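Local coordinates for protein catechol 1,2-dioxygenase (Acinetobacter sp., PDB 1DMH) that catalyses the iron(III)-dependent intradiol ring cleavage of catechol by molecular oxygen to cis,cis-muconate, the first step of catechol breakdown in the beta-ketoadipate pathway, at residues I97-A100 with T101-I105; G171-A175 with F176-R180; G219-A223 with H224-F228. All coordinates share one frame; numbering follows the deposited sequence.

Contact 1: I97-A100 with T101-I105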
loop_
_atom_site.group_PDB
_atom_site.type_symbol
_atom_site.label_atom_id
_atom_site.label_comp_id
_atom_site.label_asym_id
_atom_site.label_seq_id
_atom_site.Cartn_x
_atom_site.Cartn_y
_atom_site.Cartn_z
ATOM N N ILE A 97 -1.180 35.511 -7.593
ATOM C CA ILE A 97 -2.468 35.070 -8.130
ATOM C C ILE A 97 -3.472 35.028 -6.994
ATOM O O ILE A 97 -3.386 34.179 -6.107
ATOM C CB ILE A 97 -2.386 33.649 -8.745
ATOM C CG1 ILE A 97 -1.402 33.634 -9.908
ATOM C CG2 ILE A 97 -3.756 33.202 -9.203
ATOM C CD1 ILE A 97 -1.204 32.272 -10.512
ATOM N N GLU A 98 -4.424 35.947 -7.018
ATOM C CA GLU A 98 -5.449 35.991 -5.983
ATOM C C GLU A 98 -6.546 35.011 -6.435
ATOM O O GLU A 98 -7.207 35.260 -7.449
ATOM C CB GLU A 98 -5.968 37.434 -5.879
ATOM C CG GLU A 98 -6.871 37.755 -4.693
ATOM C CD GLU A 98 -8.300 37.284 -4.886
ATOM O OE1 GLU A 98 -8.519 36.060 -4.994
ATOM O OE2 GLU A 98 -9.211 38.147 -4.933
ATOM N N ASN A 99 -6.713 33.889 -5.716
ATOM C CA ASN A 99 -7.744 32.879 -6.049
ATOM C C ASN A 99 -9.128 33.264 -5.492
ATOM O O ASN A 99 -9.431 32.972 -4.320
ATOM C CB ASN A 99 -7.374 31.489 -5.483
ATOM C CG ASN A 99 -6.166 30.865 -6.169
ATOM O OD1 ASN A 99 -6.172 30.629 -7.373
ATOM N ND2 ASN A 99 -5.127 30.589 -5.393
ATOM N N ALA A 100 -9.963 33.893 -6.328
ATOM C CA ALA A 100 -11.289 34.314 -5.901
ATOM C C ALA A 100 -12.071 33.130 -5.332
ATOM O O ALA A 100 -12.522 33.184 -4.192
ATOM C CB ALA A 100 -12.040 34.945 -7.060
ATOM N N THR A 101 -12.255 32.071 -6.114
ATOM C CA THR A 101 -12.958 30.899 -5.600
ATOM C C THR A 101 -11.851 29.937 -5.173
ATOM O O THR A 101 -11.085 29.481 -6.004
ATOM C CB THR A 101 -13.834 30.225 -6.676
ATOM O OG1 THR A 101 -14.884 31.118 -7.071
ATOM C CG2 THR A 101 -14.439 28.945 -6.136
ATOM N N PRO A 102 -11.783 29.601 -3.872
ATOM C CA PRO A 102 -10.793 28.707 -3.262
ATOM C C PRO A 102 -10.826 27.313 -3.853
ATOM O O PRO A 102 -11.904 26.780 -4.090
ATOM C CB PRO A 102 -11.231 28.657 -1.794
ATOM C CG PRO A 102 -11.972 29.946 -1.602
ATOM C CD PRO A 102 -12.782 29.982 -2.860
ATOM N N ARG A 103 -9.655 26.721 -4.074
ATOM C CA ARG A 103 -9.599 25.354 -4.578
ATOM C C ARG A 103 -9.773 24.432 -3.383
ATOM O O ARG A 103 -9.584 24.848 -2.242
ATOM C CB ARG A 103 -8.218 25.038 -5.179
ATOM C CG ARG A 103 -7.056 25.243 -4.199
ATOM C CD ARG A 103 -5.793 24.530 -4.657
ATOM N NE ARG A 103 -5.376 24.904 -6.005
ATOM C CZ ARG A 103 -4.768 26.043 -6.326
ATOM N NH1 ARG A 103 -4.473 26.933 -5.388
ATOM N NH2 ARG A 103 -4.434 26.281 -7.592
ATOM N N THR A 104 -10.173 23.192 -3.626
ATOM C CA THR A 104 -10.167 22.220 -2.541
ATOM C C THR A 104 -10.045 20.849 -3.189
ATOM O O THR A 104 -9.967 20.768 -4.414
ATOM C CB THR A 104 -11.338 22.345 -1.489
ATOM O OG1 THR A 104 -10.945 21.592 -0.330
ATOM C CG2 THR A 104 -12.665 21.799 -1.992
ATOM N N ILE A 105 -10.021 19.775 -2.406
ATOM C CA ILE A 105 -9.745 18.478 -3.015
ATOM C C ILE A 105 -10.760 17.900 -3.986
ATOM O O ILE A 105 -11.968 18.123 -3.890
ATOM C CB ILE A 105 -9.352 17.390 -1.938
ATOM C CG1 ILE A 105 -10.597 16.828 -1.221
ATOM C CG2 ILE A 105 -8.365 18.010 -0.930
ATOM C CD1 ILE A 105 -10.284 15.644 -0.306
#
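Asn-99 and Arg-103 meet on the inner side of a bend in the loop that follows helix 80-94. Asn-99 ND2 stands 3.7 Å from Arg-103 NH1, and the amide and guanidinium planes are almost perpendicular, 84° apart. The two groups are not bonded to each other. A shared anion brings them together: both nitrogens reach OD2 of Asp-92, Asn-99 by a hydrogen bond and Arg-103 by a salt bridge, while NH1 of the arginine also pairs with Asp-89. Arg-103 gets there by setting CG between its backbone N and carbonyl carbon (chi1 57°) and bending again at chi3, which turns the guanidinium back beside Asn-99. This side, where the buried Arg-103 meets two aspartates, is the tighter part of the contact.

The outer side is looser. Here the chain turns at Ala-100, whose carbonyl O lies 3.5 Å from Pro-102 CD, so the proline ring rests against the carbonyl of the Ala-100/Thr-101 peptide. The ring also leaves Pro-102 without a backbone N-H to donate. Glu-98 is exposed but curls its carboxylate back toward Ala-100 N without bonding to it, and Ala-100 is partly open to solvent.

Beyond the turn the loop is stitched to the catalytic domain's sheet. Thr-101 OG1 is hydrogen-bonded to the backbone N of Lys-291 at the end of strand 283-291, and Pro-102 O accepts from Thr-239 OG1 on strand 237-243. The bend is thus plain structural packing, held between the acidic flank of helix 80-94 and the ends of these two strands.

Contact 2: G171-A175 with F176-R180; sequences GEQQA and FNMRR
Two overlapping type II beta turns, Gln-174 to Asn-177 and Phe-176 to Arg-179, make this a local turn contact in the loop leading into strand 179-183. The first turn is closed by Asn-177 N donating to Gln-174 O over 3.1 Å, with the donor well above the carbonyl plane. In the second, Arg-179 N bonds weakly to Phe-176 O. Phe-176 and Met-178, the third residues of their turns, both take left-handed backbone angles, so the chain kinks twice before it straightens into the strand.

On one side of the double turn Gln-173 lies across Asn-177 and Met-178. Its CB approaches Asn-177 CB at 4.1 Å, and its extended chain carries OE1 to 3.4 Å from Met-178 CE; a bend at the methionine's chi3 (-57°) brings that methyl round. The other end of the Gln-173 amide, NE2, is hydrogen-bonded to Asp-168, which limits its rotation.

Elsewhere round the turns Arg-180 curls back on the backbone. Its NH1 gives a 2.8 Å bond to Arg-179 O, with the acceptor nearly in the guanidinium plane, and a weak, bent one to Phe-176 O. A water donates to Ala-175 O at 2.8 Å and weakly accepts from Arg-180 NH1, tying the first turn to the strand. Ala-175 CB, 4.0 Å from Phe-176 CD2, adds a small apolar touch.

His-166 meets the Phe-176 ring edge-to-face and accepts from Phe-176 N, in the same loop that supplies the iron ligand Tyr-164. Backbone bonds from Met-178 to His-157 and from Arg-180 to Ile-155 then lay the chain antiparallel to strand 152-157.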
loop_
_atom_site.group_PDB
_atom_site.type_symbol
_atom_site.label_atom_id
_atom_site.label_comp_id
_atom_site.label_asym_id
_atom_site.label_seq_id
_atom_site.Cartn_x
_atom_site.Cartn_y
_atom_site.Cartn_z
ATOM N N GLY A 171 -25.446 -1.795 -5.463
ATOM C CA GLY A 171 -25.997 -2.162 -6.758
ATOM C C GLY A 171 -26.202 -0.940 -7.623
ATOM O O GLY A 171 -26.852 0.022 -7.208
ATOM N N GLU A 172 -25.786 -0.952 -8.860
ATOM C CA GLU A 172 -25.668 0.156 -9.800
ATOM C C GLU A 172 -26.953 0.974 -9.852
ATOM O O GLU A 172 -28.139 0.649 -9.895
ATOM C CB GLU A 172 -25.305 -0.361 -11.193
ATOM C CG GLU A 172 -23.986 -1.113 -11.251
ATOM C CD GLU A 172 -23.663 -1.620 -12.643
ATOM O OE1 GLU A 172 -24.470 -1.376 -13.566
ATOM O OE2 GLU A 172 -22.606 -2.260 -12.812
ATOM N N GLN A 173 -26.588 2.316 -10.020
ATOM C CA GLN A 173 -27.494 3.403 -10.230
ATOM C C GLN A 173 -27.367 3.542 -11.721
ATOM O O GLN A 173 -26.506 2.922 -12.340
ATOM C CB GLN A 173 -26.967 4.672 -9.568
ATOM C CG GLN A 173 -26.966 4.662 -8.066
ATOM C CD GLN A 173 -26.494 5.980 -7.505
ATOM O OE1 GLN A 173 -26.691 7.027 -8.116
ATOM N NE2 GLN A 173 -25.897 5.943 -6.324
ATOM N N GLN A 174 -28.222 4.354 -12.307
ATOM C CA GLN A 174 -28.145 4.569 -13.729
ATOM C C GLN A 174 -26.749 5.148 -13.928
ATOM O O GLN A 174 -26.245 5.874 -13.066
ATOM C CB GLN A 174 -29.209 5.571 -14.138
ATOM C CG GLN A 174 -29.316 5.802 -15.620
ATOM C CD GLN A 174 -30.451 6.749 -15.947
ATOM O OE1 GLN A 174 -31.596 6.524 -15.538
ATOM N NE2 GLN A 174 -30.146 7.815 -16.687
ATOM N N ALA A 175 -26.111 4.811 -15.039
ATOM C CA ALA A 175 -24.773 5.333 -15.301
ATOM C C ALA A 175 -24.872 6.852 -15.261
ATOM O O ALA A 175 -25.874 7.418 -15.694
ATOM C CB ALA A 175 -24.272 4.866 -16.675
ATOM N N PHE A 176 -23.836 7.494 -14.728
ATOM C CA PHE A 176 -23.765 8.956 -14.603
ATOM C C PHE A 176 -24.902 9.634 -13.818
ATOM O O PHE A 176 -25.143 10.830 -13.982
ATOM C CB PHE A 176 -23.629 9.620 -15.980
ATOM C CG PHE A 176 -22.422 9.179 -16.740
ATOM C CD1 PHE A 176 -21.160 9.639 -16.386
ATOM C CD2 PHE A 176 -22.533 8.242 -17.769
ATOM C CE1 PHE A 176 -20.015 9.163 -17.045
ATOM C CE2 PHE A 176 -21.398 7.760 -18.439
ATOM C CZ PHE A 176 -20.139 8.219 -18.076
ATOM N N ASN A 177 -25.593 8.873 -12.971
ATOM C CA ASN A 177 -26.650 9.449 -12.158
ATOM C C ASN A 177 -25.941 10.492 -11.275
ATOM O O ASN A 177 -24.885 10.200 -10.695
ATOM C CB ASN A 177 -27.293 8.385 -11.265
ATOM C CG ASN A 177 -28.533 8.900 -10.542
ATOM O OD1 ASN A 177 -28.841 8.460 -9.428
ATOM N ND2 ASN A 177 -29.260 9.806 -11.176
ATOM N N MET A 178 -26.519 11.698 -11.209
ATOM C CA MET A 178 -26.004 12.832 -10.431
ATOM C C MET A 178 -24.603 13.287 -10.867
ATOM O O MET A 178 -23.800 13.741 -10.052
ATOM C CB MET A 178 -26.033 12.480 -8.941
ATOM C CG MET A 178 -27.465 12.131 -8.434
ATOM S SD MET A 178 -27.485 11.556 -6.714
ATOM C CE MET A 178 -26.353 10.150 -6.859
ATOM N N ARG A 179 -24.326 13.169 -12.167
ATOM C CA ARG A 179 -23.051 13.579 -12.750
ATOM C C ARG A 179 -23.371 14.229 -14.110
ATOM O O ARG A 179 -23.890 13.558 -15.001
ATOM C CB ARG A 179 -22.132 12.363 -12.986
ATOM C CG ARG A 179 -21.662 11.601 -11.744
ATOM C CD ARG A 179 -20.894 10.329 -12.153
ATOM N NE ARG A 179 -20.446 9.515 -11.020
ATOM C CZ ARG A 179 -19.430 9.835 -10.214
ATOM N NH1 ARG A 179 -18.745 10.963 -10.414
ATOM N NH2 ARG A 179 -19.087 9.012 -9.224
ATOM N N ARG A 180 -23.063 15.514 -14.279
ATOM C CA ARG A 180 -23.323 16.192 -15.550
ATOM C C ARG A 180 -22.265 17.238 -15.876
ATOM O O ARG A 180 -21.546 17.716 -14.989
ATOM C CB ARG A 180 -24.675 16.916 -15.516
ATOM C CG ARG A 180 -25.925 16.051 -15.474
ATOM C CD ARG A 180 -26.128 15.234 -16.750
ATOM N NE ARG A 180 -27.385 14.503 -16.677
ATOM C CZ ARG A 180 -27.575 13.356 -16.031
ATOM N NH1 ARG A 180 -26.565 12.733 -15.432
ATOM N NH2 ARG A 180 -28.782 12.792 -16.034
HETATM O O HOH W 1 -27.708 9.573 -15.491
#

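Contact 3: G219-A223 with H224-F228. With FE (Fe (III) ion), chain C; MCT (4-methylcatechol), chain D.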
loop_
_atom_site.group_PDB
_atom_site.type_symbol
_atom_site.label_atom_id
_atom_site.label_comp_id
_atom_site.label_asym_id
_atom_site.label_seq_id
_atom_site.Cartn_x
_atom_site.Cartn_y
_atom_site.Cartn_z
ATOM N N GLY A 219 -14.697 8.750 10.187
ATOM C CA GLY A 219 -14.467 8.763 8.757
ATOM C C GLY A 219 -15.585 9.414 7.978
ATOM O O GLY A 219 -15.929 8.948 6.903
ATOM N N ASN A 220 -16.130 10.510 8.502
ATOM C CA ASN A 220 -17.242 11.211 7.861
ATOM C C ASN A 220 -16.939 12.503 7.129
ATOM O O ASN A 220 -16.051 13.263 7.513
ATOM C CB ASN A 220 -18.300 11.526 8.901
ATOM C CG ASN A 220 -18.774 10.294 9.616
ATOM O OD1 ASN A 220 -19.289 9.357 8.998
ATOM N ND2 ASN A 220 -18.588 10.272 10.929
ATOM N N ARG A 221 -17.722 12.753 6.081
ATOM C CA ARG A 221 -17.618 13.981 5.304
ATOM C C ARG A 221 -18.990 14.643 5.326
ATOM O O ARG A 221 -20.016 13.957 5.313
ATOM C CB ARG A 221 -17.270 13.712 3.821
ATOM C CG ARG A 221 -15.948 12.974 3.548
ATOM C CD ARG A 221 -15.366 13.455 2.238
ATOM N NE ARG A 221 -15.089 14.880 2.378
ATOM C CZ ARG A 221 -14.861 15.731 1.388
ATOM N NH1 ARG A 221 -14.867 15.317 0.125
ATOM N NH2 ARG A 221 -14.686 17.025 1.670
ATOM N N PRO A 222 -19.026 15.977 5.429
ATOM C CA PRO A 222 -20.307 16.695 5.427
ATOM C C PRO A 222 -20.922 16.576 4.008
ATOM O O PRO A 222 -20.219 16.211 3.057
ATOM C CB PRO A 222 -19.878 18.125 5.752
ATOM C CG PRO A 222 -18.459 18.199 5.127
ATOM C CD PRO A 222 -17.903 16.912 5.667
ATOM N N ALA A 223 -22.216 16.857 3.858
ATOM C CA ALA A 223 -22.861 16.808 2.538
ATOM C C ALA A 223 -22.176 17.880 1.683
ATOM O O ALA A 223 -22.031 19.017 2.115
ATOM C CB ALA A 223 -24.344 17.105 2.669
ATOM N N HIS A 224 -21.770 17.509 0.467
ATOM C CA HIS A 224 -21.053 18.423 -0.422
ATOM C C HIS A 224 -21.295 18.085 -1.901
ATOM O O HIS A 224 -21.748 16.984 -2.247
ATOM C CB HIS A 224 -19.551 18.333 -0.162
ATOM C CG HIS A 224 -19.009 16.960 -0.386
ATOM N ND1 HIS A 224 -19.194 15.934 0.519
ATOM C CD2 HIS A 224 -18.405 16.410 -1.464
ATOM C CE1 HIS A 224 -18.724 14.810 0.009
ATOM N NE2 HIS A 224 -18.240 15.071 -1.194
ATOM N N ILE A 225 -20.979 19.054 -2.755
ATOM C CA ILE A 225 -21.144 18.923 -4.205
ATOM C C ILE A 225 -19.812 19.300 -4.861
ATOM O O ILE A 225 -19.251 20.349 -4.560
ATOM C CB ILE A 225 -22.260 19.863 -4.698
ATOM C CG1 ILE A 225 -23.584 19.461 -4.029
ATOM C CG2 ILE A 225 -22.360 19.811 -6.232
ATOM C CD1 ILE A 225 -24.716 20.459 -4.231
ATOM N N HIS A 226 -19.311 18.438 -5.739
ATOM C CA HIS A 226 -18.033 18.662 -6.426
ATOM C C HIS A 226 -18.187 19.484 -7.707
ATOM O O HIS A 226 -19.198 19.383 -8.390
ATOM C CB HIS A 226 -17.421 17.319 -6.834
ATOM C CG HIS A 226 -17.003 16.466 -5.683
ATOM N ND1 HIS A 226 -15.751 16.561 -5.102
ATOM C CD2 HIS A 226 -17.671 15.509 -4.995
ATOM C CE1 HIS A 226 -15.669 15.694 -4.106
ATOM N NE2 HIS A 226 -16.817 15.045 -4.022
ATOM N N TYR A 227 -17.157 20.263 -8.027
ATOM C CA TYR A 227 -17.110 21.056 -9.244
ATOM C C TYR A 227 -15.743 20.986 -9.937
ATOM O O TYR A 227 -14.695 20.963 -9.277
ATOM C CB TYR A 227 -17.291 22.554 -8.969
ATOM C CG TYR A 227 -18.665 23.058 -8.635
ATOM C CD1 TYR A 227 -19.191 22.922 -7.348
ATOM C CD2 TYR A 227 -19.421 23.718 -9.603
ATOM C CE1 TYR A 227 -20.450 23.445 -7.027
ATOM C CE2 TYR A 227 -20.676 24.244 -9.308
ATOM C CZ TYR A 227 -21.186 24.111 -8.023
ATOM O OH TYR A 227 -22.412 24.657 -7.732
ATOM N N PHE A 228 -15.789 20.971 -11.270
ATOM C CA PHE A 228 -14.627 21.118 -12.147
ATOM C C PHE A 228 -15.182 22.263 -13.017
ATOM O O PHE A 228 -16.332 22.209 -13.459
ATOM C CB PHE A 228 -14.397 19.939 -13.084
ATOM C CG PHE A 228 -13.398 18.940 -12.597
ATOM C CD1 PHE A 228 -12.400 19.285 -11.691
ATOM C CD2 PHE A 228 -13.444 17.650 -13.071
ATOM C CE1 PHE A 228 -11.461 18.327 -11.262
ATOM C CE2 PHE A 228 -12.516 16.687 -12.654
ATOM C CZ PHE A 228 -11.522 17.027 -11.747
HETATM FE FE FE C . -17.454 13.735 -2.519
HETATM C C1 MCT D . -13.536 11.509 -0.210
HETATM C C2 MCT D . -13.813 12.614 -1.033
HETATM C C3 MCT D . -15.130 12.777 -1.510
HETATM O O3 MCT D . -15.417 13.852 -2.313
HETATM C C4 MCT D . -16.140 11.886 -1.191
HETATM O O4 MCT D . -17.406 12.096 -1.680
HETATM C C5 MCT D . -15.895 10.802 -0.390
HETATM C C6 MCT D . -14.515 10.607 0.127
HETATM C C MCT D . -12.105 11.306 0.322
HETATM O O HOH W 2 -15.457 12.138 -2.835
#
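Arg-221 lies flat on the ring of His-224 in the iron site of an intradiol dioxygenase, on strand 220-230, which forms a beta hairpin with strand 237-243. The guanidinium and imidazole centres are 4.3 Å apart with their planes at 29°, and NH1 rests over the rim of the ring, not over its middle. The arginine chain bends at chi2 and chi3 to reach this place. Its NH2 is held by a salt bridge to Asp-252, so a second-shell carboxylate positions the group.

The same arginine also meets the bound 4-methylcatechol. CD sits over one face of the ligand ring, 3.6 Å from C1, while the guanidinium meets O3 at its edge, NH1 giving it a weak hydrogen bond of 2.9 Å.

His-224 and His-226 present NE2 to the iron from alternate positions of the strand, at 2.0 Å and 2.1 Å. 4-Methylcatechol chelates the metal through O3 and O4, the latter lying near the plane of the His-224 ring at its edge. Tyr-164 completes the protein ligands bound here; Tyr-200, also an iron ligand of the enzyme, does not bind in this complex, consistent with release of a tyrosine when substrate chelates. The His-226 ring is stacked with that of Trp-156.

The rotation of His-224 is fixed from behind. With CG set between the backbone N and carbonyl carbon (chi1 60°), the ring folds back along the chain, and ND1 donates an almost straight bond (175°) to Pro-222 O, 2.8 Å away and in the plane of the imidazole.

How the contacts relate
The three contacts follow one another along the chain without overlap. Contact 1 lies in the loop between helix 80-94 and strand 111-112, and contacts 2 and 3 both reach one mixed beta-sheet. Strand 152-157 runs between them, pairing with strand 179-183 on one side and strand 220-230 on the other. Contact 3 is about 17 Å, centre to centre, from each of the others, which are about 29 Å apart. Contacts 1 and 3 just touch, Ile-105 O packing 4.3 Å from His-226 ND1. The iron site thus sits between a helix-to-sheet loop and a turn entering the sheet.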